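Local coordinates for DUF2179 domain-containing protein (Eubacterium ventriosum, PDB 3HLU) that is of unknown function but forms the C-terminal DUF2179 domain of a YitT-family membrane protein, and pairs here with a second copy of itself, at the interface of chains A and B. Sequence-based numbering; all coordinates share one arbitrary frame. Chains: chain A/B, uncharacterized protein DUF2179.

Contact 1: the interface of chains A and B. Residues chain A 63, 66, 70-71, 73-75; chain B 38-42, 45, 47.
Strand 74-77 of chain A, with helix 56-67 and the loop at A:Pro71 and A:Ala73, receives the short strand 39-40 of chain B and the loop residues that follow it. Two DUF2179 domains are thereby joined by two antiparallel bridges, in which A:Met75, a selenomethionine, pairs with B:Val39 and A:Phe74 with B:Gly40. The amide N of A:Met75 donates to O of B:Val39 at 2.7 Å, coming from above the carbonyl plane, and N of B:Val39 returns a bond to O of A:Met75 at 3.0 Å, in the plane of the A:Met75 carbonyl. The ladder runs on where N of B:Ala41 donates to O of A:Ala73 at 3.1 Å. CB of A:Leu66 packs on CB of B:Ala41, and the A:Pro71 ring lies near CE1 of B:Tyr42. From the helix, A:Arg63 sends an extended chain, CG anti to the backbone N (chi1 -158°), to strand 39-40. Its NE donates to the carbonyl O of B:Gly40 at 3.0 Å, almost along the C=O axis (168°), while CG1 of B:Val39 sits over the centre of one guanidinium face, 3.6 Å from CZ of A:Arg63. An alanine at A:Arg63 would remove the donor to B:Gly40 and the flat lid over B:Val39, and would probably loosen the pairing at this end. The same CG1 meets the methyl CE of A:Met75, whose chain bends back at chi3. On the opposite side of the bridges, A:Phe74 holds its ring in the crowded position between backbone N and carbonyl carbon (chi1 61°). B:Thr47 crosses it at about a right angle, OG1 above the ring centre and CG2 3.6 Å from CG of A:Phe74, and CB of B:Ala38 touches CD2 of A:Phe74 at 3.5 Å.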
loop_
_atom_site.group_PDB
_atom_site.type_symbol
_atom_site.label_atom_id
_atom_site.label_comp_id
_atom_site.label_asym_id
_atom_site.label_seq_id
_atom_site.Cartn_x
_atom_site.Cartn_y
_atom_site.Cartn_z
ATOM N N ARG A 63 2.673 -14.436 4.233
ATOM C CA ARG A 63 1.750 -14.712 3.154
ATOM C C ARG A 63 0.780 -15.850 3.483
ATOM O O ARG A 63 -0.407 -15.780 3.183
ATOM C CB ARG A 63 2.523 -15.048 1.893
ATOM C CG ARG A 63 1.698 -14.829 0.681
ATOM C CD ARG A 63 2.272 -15.522 -0.505
ATOM N NE ARG A 63 1.743 -14.921 -1.715
ATOM C CZ ARG A 63 2.416 -14.858 -2.856
ATOM N NH1 ARG A 63 3.645 -15.372 -2.915
ATOM N NH2 ARG A 63 1.869 -14.274 -3.924
ATOM N N LEU A 66 -1.823 -14.802 5.744
ATOM C CA LEU A 66 -2.849 -14.003 5.090
ATOM C C LEU A 66 -3.953 -14.897 4.570
ATOM O O LEU A 66 -5.141 -14.638 4.784
ATOM C CB LEU A 66 -2.252 -13.235 3.923
ATOM C CG LEU A 66 -1.240 -12.162 4.280
ATOM C CD1 LEU A 66 -0.869 -11.315 3.055
ATOM C CD2 LEU A 66 -1.827 -11.325 5.407
ATOM N N ASP A 70 -7.364 -13.285 5.800
ATOM C CA ASP A 70 -7.968 -12.405 4.814
ATOM C C ASP A 70 -7.342 -12.677 3.454
ATOM O O ASP A 70 -6.239 -12.213 3.152
ATOM C CB ASP A 70 -7.784 -10.938 5.202
ATOM C CG ASP A 70 -8.331 -9.972 4.148
ATOM O OD1 ASP A 70 -8.864 -10.436 3.115
ATOM O OD2 ASP A 70 -8.223 -8.735 4.351
ATOM N N PRO A 71 -8.055 -13.446 2.627
ATOM C CA PRO A 71 -7.716 -13.806 1.249
ATOM C C PRO A 71 -7.562 -12.593 0.343
ATOM O O PRO A 71 -6.906 -12.679 -0.698
ATOM C CB PRO A 71 -8.931 -14.613 0.798
ATOM C CG PRO A 71 -9.497 -15.170 2.054
ATOM C CD PRO A 71 -9.284 -14.117 3.089
ATOM N N ALA A 73 -6.417 -9.610 1.401
ATOM C CA ALA A 73 -5.234 -8.874 1.817
ATOM C C ALA A 73 -4.130 -8.963 0.770
ATOM O O ALA A 73 -4.068 -9.901 -0.027
ATOM C CB ALA A 73 -4.734 -9.382 3.151
ATOM N N PHE A 74 -3.265 -7.962 0.772
ATOM C CA PHE A 74 -2.082 -8.005 -0.067
ATOM C C PHE A 74 -0.954 -7.178 0.546
ATOM O O PHE A 74 -1.146 -6.447 1.520
ATOM C CB PHE A 74 -2.393 -7.537 -1.485
ATOM C CG PHE A 74 -2.893 -6.137 -1.552
ATOM C CD1 PHE A 74 -4.218 -5.850 -1.271
ATOM C CD2 PHE A 74 -2.041 -5.100 -1.871
ATOM C CE1 PHE A 74 -4.683 -4.550 -1.318
ATOM C CE2 PHE A 74 -2.505 -3.799 -1.926
ATOM C CZ PHE A 74 -3.829 -3.524 -1.652
HETATM N N MSE A 75 0.223 -7.306 -0.053
HETATM C CA MSE A 75 1.437 -6.722 0.475
HETATM C C MSE A 75 2.119 -5.897 -0.580
HETATM O O MSE A 75 2.176 -6.281 -1.736
HETATM C CB MSE A 75 2.394 -7.827 0.919
HETATM C CG MSE A 75 1.887 -8.631 2.087
HETATM SE SE MSE A 75 3.100 -10.067 2.584
HETATM C CE MSE A 75 2.635 -11.353 1.202
ATOM N N ALA B 38 1.158 -6.055 -6.724
ATOM C CA ALA B 38 1.286 -6.343 -5.305
ATOM C C ALA B 38 1.215 -7.853 -5.019
ATOM O O ALA B 38 0.549 -8.598 -5.739
ATOM C CB ALA B 38 0.205 -5.587 -4.523
ATOM N N VAL B 39 1.912 -8.289 -3.967
ATOM C CA VAL B 39 1.903 -9.682 -3.541
ATOM C C VAL B 39 0.646 -9.921 -2.722
ATOM O O VAL B 39 0.566 -9.489 -1.565
ATOM C CB VAL B 39 3.172 -10.017 -2.684
ATOM C CG1 VAL B 39 3.119 -11.442 -2.115
ATOM C CG2 VAL B 39 4.448 -9.815 -3.503
ATOM N N GLY B 40 -0.344 -10.595 -3.311
ATOM C CA GLY B 40 -1.568 -10.904 -2.585
ATOM C C GLY B 40 -1.387 -12.101 -1.678
ATOM O O GLY B 40 -0.375 -12.788 -1.759
ATOM N N ALA B 41 -2.349 -12.371 -0.809
ATOM C CA ALA B 41 -2.336 -13.643 -0.092
ATOM C C ALA B 41 -2.124 -14.818 -1.077
ATOM O O ALA B 41 -1.406 -15.772 -0.775
ATOM C CB ALA B 41 -3.610 -13.815 0.682
ATOM N N TYR B 42 -2.742 -14.727 -2.260
ATOM C CA TYR B 42 -2.642 -15.753 -3.299
ATOM C C TYR B 42 -2.050 -15.140 -4.534
ATOM O O TYR B 42 -2.234 -13.948 -4.757
ATOM C CB TYR B 42 -4.026 -16.267 -3.680
ATOM C CG TYR B 42 -4.706 -17.076 -2.610
ATOM C CD1 TYR B 42 -5.694 -16.513 -1.815
ATOM C CD2 TYR B 42 -4.359 -18.403 -2.386
ATOM C CE1 TYR B 42 -6.324 -17.248 -0.828
ATOM C CE2 TYR B 42 -4.978 -19.148 -1.389
ATOM C CZ TYR B 42 -5.967 -18.567 -0.619
ATOM O OH TYR B 42 -6.594 -19.297 0.380
ATOM N N ASN B 45 -4.768 -13.772 -7.175
ATOM C CA ASN B 45 -5.391 -12.502 -6.775
ATOM C C ASN B 45 -4.576 -11.248 -7.053
ATOM O O ASN B 45 -4.027 -10.635 -6.133
ATOM C CB ASN B 45 -5.761 -12.536 -5.296
ATOM C CG ASN B 45 -7.246 -12.610 -5.079
ATOM O OD1 ASN B 45 -8.013 -11.933 -5.767
ATOM N ND2 ASN B 45 -7.667 -13.428 -4.116
ATOM N N THR B 47 -3.645 -7.555 -7.591
ATOM C CA THR B 47 -4.084 -6.216 -7.281
ATOM C C THR B 47 -2.882 -5.348 -7.582
ATOM O O THR B 47 -1.763 -5.664 -7.193
ATOM C CB THR B 47 -4.619 -6.112 -5.833
ATOM O OG1 THR B 47 -4.502 -4.765 -5.351
ATOM C CG2 THR B 47 -3.891 -7.098 -4.916
#

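Contact 2: the interface of chains A and B. Residues chain A 12, 14, 36, 49, 74, 76; chain B 12, 14, 38, 49, 74, 76.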
loop_
_atom_site.group_PDB
_atom_site.type_symbol
_atom_site.label_atom_id
_atom_site.label_comp_id
_atom_site.label_asym_id
_atom_site.label_seq_id
_atom_site.Cartn_x
_atom_site.Cartn_y
_atom_site.Cartn_z
ATOM N N TYR A 12 4.459 -3.389 3.315
ATOM C CA TYR A 12 3.169 -2.878 3.738
ATOM C C TYR A 12 2.097 -3.928 3.479
ATOM O O TYR A 12 2.071 -4.564 2.438
ATOM C CB TYR A 12 2.847 -1.569 3.025
ATOM C CG TYR A 12 3.983 -0.567 3.073
ATOM C CD1 TYR A 12 4.956 -0.550 2.086
ATOM C CD2 TYR A 12 4.079 0.365 4.104
ATOM C CE1 TYR A 12 5.992 0.367 2.122
ATOM C CE2 TYR A 12 5.113 1.288 4.146
ATOM C CZ TYR A 12 6.066 1.283 3.149
ATOM O OH TYR A 12 7.113 2.180 3.180
ATOM N N VAL A 14 -1.881 -4.459 3.274
ATOM C CA VAL A 14 -3.207 -3.880 3.206
ATOM C C VAL A 14 -4.269 -4.919 3.489
ATOM O O VAL A 14 -4.424 -5.862 2.734
ATOM C CB VAL A 14 -3.506 -3.349 1.811
ATOM C CG1 VAL A 14 -4.875 -2.676 1.800
ATOM C CG2 VAL A 14 -2.414 -2.407 1.350
ATOM N N LEU A 36 1.082 1.883 10.655
ATOM C CA LEU A 36 1.127 3.113 9.875
ATOM C C LEU A 36 -0.236 3.591 9.357
ATOM O O LEU A 36 -1.162 2.806 9.126
ATOM C CB LEU A 36 2.082 2.916 8.701
ATOM C CG LEU A 36 2.127 4.042 7.674
ATOM C CD1 LEU A 36 2.469 5.357 8.365
ATOM C CD2 LEU A 36 3.135 3.737 6.558
ATOM N N VAL A 49 -2.337 0.854 7.702
ATOM C CA VAL A 49 -1.539 -0.113 7.002
ATOM C C VAL A 49 -0.567 -0.732 8.006
ATOM O O VAL A 49 -0.113 -0.050 8.911
ATOM C CB VAL A 49 -0.822 0.605 5.834
ATOM C CG1 VAL A 49 0.517 -0.029 5.497
ATOM C CG2 VAL A 49 -1.743 0.679 4.631
ATOM N N PHE A 74 -3.265 -7.962 0.772
ATOM C CA PHE A 74 -2.082 -8.005 -0.067
ATOM C C PHE A 74 -0.954 -7.178 0.546
ATOM O O PHE A 74 -1.146 -6.447 1.520
ATOM C CB PHE A 74 -2.393 -7.537 -1.485
ATOM C CG PHE A 74 -2.893 -6.137 -1.552
ATOM C CD1 PHE A 74 -4.218 -5.850 -1.271
ATOM C CD2 PHE A 74 -2.041 -5.100 -1.871
ATOM C CE1 PHE A 74 -4.683 -4.550 -1.318
ATOM C CE2 PHE A 74 -2.505 -3.799 -1.926
ATOM C CZ PHE A 74 -3.829 -3.524 -1.652
ATOM N N ILE A 76 2.654 -4.763 -0.172
ATOM C CA ILE A 76 3.542 -4.015 -1.030
ATOM C C ILE A 76 4.962 -4.140 -0.523
ATOM O O ILE A 76 5.270 -3.749 0.601
ATOM C CB ILE A 76 3.134 -2.543 -1.119
ATOM C CG1 ILE A 76 1.715 -2.447 -1.681
ATOM C CG2 ILE A 76 4.110 -1.784 -1.983
ATOM C CD1 ILE A 76 1.032 -1.138 -1.388
ATOM N N TYR B 12 2.875 5.024 -2.909
ATOM C CA TYR B 12 1.988 4.030 -3.460
ATOM C C TYR B 12 0.549 4.485 -3.292
ATOM O O TYR B 12 0.145 4.959 -2.236
ATOM C CB TYR B 12 2.219 2.679 -2.813
ATOM C CG TYR B 12 3.678 2.318 -2.703
ATOM C CD1 TYR B 12 4.389 2.601 -1.552
ATOM C CD2 TYR B 12 4.348 1.681 -3.748
ATOM C CE1 TYR B 12 5.723 2.265 -1.434
ATOM C CE2 TYR B 12 5.692 1.339 -3.638
ATOM C CZ TYR B 12 6.371 1.637 -2.473
ATOM O OH TYR B 12 7.706 1.324 -2.329
ATOM N N VAL B 14 -3.313 3.212 -3.637
ATOM C CA VAL B 14 -4.234 2.094 -3.731
ATOM C C VAL B 14 -5.610 2.570 -4.130
ATOM O O VAL B 14 -6.169 3.441 -3.487
ATOM C CB VAL B 14 -4.388 1.428 -2.372
ATOM C CG1 VAL B 14 -5.346 0.224 -2.467
ATOM C CG2 VAL B 14 -3.024 1.046 -1.824
ATOM N N ALA B 38 1.158 -6.055 -6.724
ATOM C CA ALA B 38 1.286 -6.343 -5.305
ATOM C C ALA B 38 1.215 -7.853 -5.019
ATOM O O ALA B 38 0.549 -8.598 -5.739
ATOM C CB ALA B 38 0.205 -5.587 -4.523
ATOM N N VAL B 49 -0.892 -1.576 -7.799
ATOM C CA VAL B 49 -0.750 -0.367 -7.057
ATOM C C VAL B 49 -0.006 0.632 -7.945
ATOM O O VAL B 49 0.869 0.245 -8.716
ATOM C CB VAL B 49 0.033 -0.697 -5.789
ATOM C CG1 VAL B 49 1.031 0.384 -5.445
ATOM C CG2 VAL B 49 -0.926 -1.003 -4.664
ATOM N N PHE B 74 -6.312 5.747 -1.187
ATOM C CA PHE B 74 -5.370 6.274 -0.222
ATOM C C PHE B 74 -3.947 5.978 -0.694
ATOM O O PHE B 74 -3.719 5.166 -1.593
ATOM C CB PHE B 74 -5.606 5.650 1.138
ATOM C CG PHE B 74 -5.459 4.168 1.135
ATOM C CD1 PHE B 74 -6.522 3.356 0.777
ATOM C CD2 PHE B 74 -4.242 3.576 1.447
ATOM C CE1 PHE B 74 -6.379 1.986 0.763
ATOM C CE2 PHE B 74 -4.101 2.198 1.428
ATOM C CZ PHE B 74 -5.172 1.406 1.097
ATOM N N ILE B 76 0.290 5.443 0.330
ATOM C CA ILE B 76 1.320 5.150 1.290
ATOM C C ILE B 76 2.557 5.945 0.970
ATOM O O ILE B 76 3.175 5.762 -0.069
ATOM C CB ILE B 76 1.660 3.683 1.276
ATOM C CG1 ILE B 76 0.437 2.879 1.705
ATOM C CG2 ILE B 76 2.837 3.423 2.184
ATOM C CD1 ILE B 76 0.530 1.443 1.338
#
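A:Ile76 and B:Ile76, from the two copies of strand 74-77, meet tip to tip where the sheets of the paired DUF2179 domains face each other in a wholly apolar, two-fold symmetric packing, with no N or O of one side near enough to bond to the other. CD1 of A:Ile76 lies 3.8 Å from CD1 of B:Ile76. Each isoleucine sets CG1 anti to the carbonyl carbon (chi1 -60° in A:Ile76) and CG2 anti to the backbone N, so that its two branches serve different partners. The CG2 branch lies over the face of the opposing tyrosine: CG2 of B:Ile76 is 3.7 Å from CE2 of A:Tyr12, displaced toward the ring's rim, and CG2 of A:Ile76 rests likewise on B:Tyr12, 3.9 Å from its CE2. In both CH-pi pairs the side chains slide past each other in opposite directions. The CD1 branch also touches a valine of strand 48-54 or its counterpart, most directly where CD1 of A:Ile76 meets CG2 of B:Val49 end-on at 3.8 Å; B:Ile76 crosses A:Val49 obliquely at a slightly longer distance. The two tyrosines themselves cross at about a right angle, CE1 of A:Tyr12 to CE1 of B:Tyr12 at 4.0 Å. Farther along, CZ of A:Phe74 points at CG1 of B:Val14, 4.1 Å away, and B:Phe74 meets A:Val14 in the same tip-to-tip manner. Within each chain, CB of A:Val14 packs against one face of the A:Phe74 ring, offset toward the rim, and B:Val14 likewise against B:Phe74, which is likely to steady the ring's tilt.

About 11 Å separates the centres of contact 1 and contact 2, and the two share A:Phe74 and B:Ala38. Strand 74-77 links them: its backbone and the A:Met75 side chain serve contact 1, A:Ile76 serves contact 2, and A:Phe74 contributes to both. Directional main-chain bonding at the edge thus complements non-directional packing between the sheets. Because the interface is two-fold symmetric, contact 1 has a twin with the chains exchanged, whereas contact 2 holds both halves of most of its packing. This combination is consistent with a dimer, although the structure alone does not show that the full-length membrane protein pairs this way.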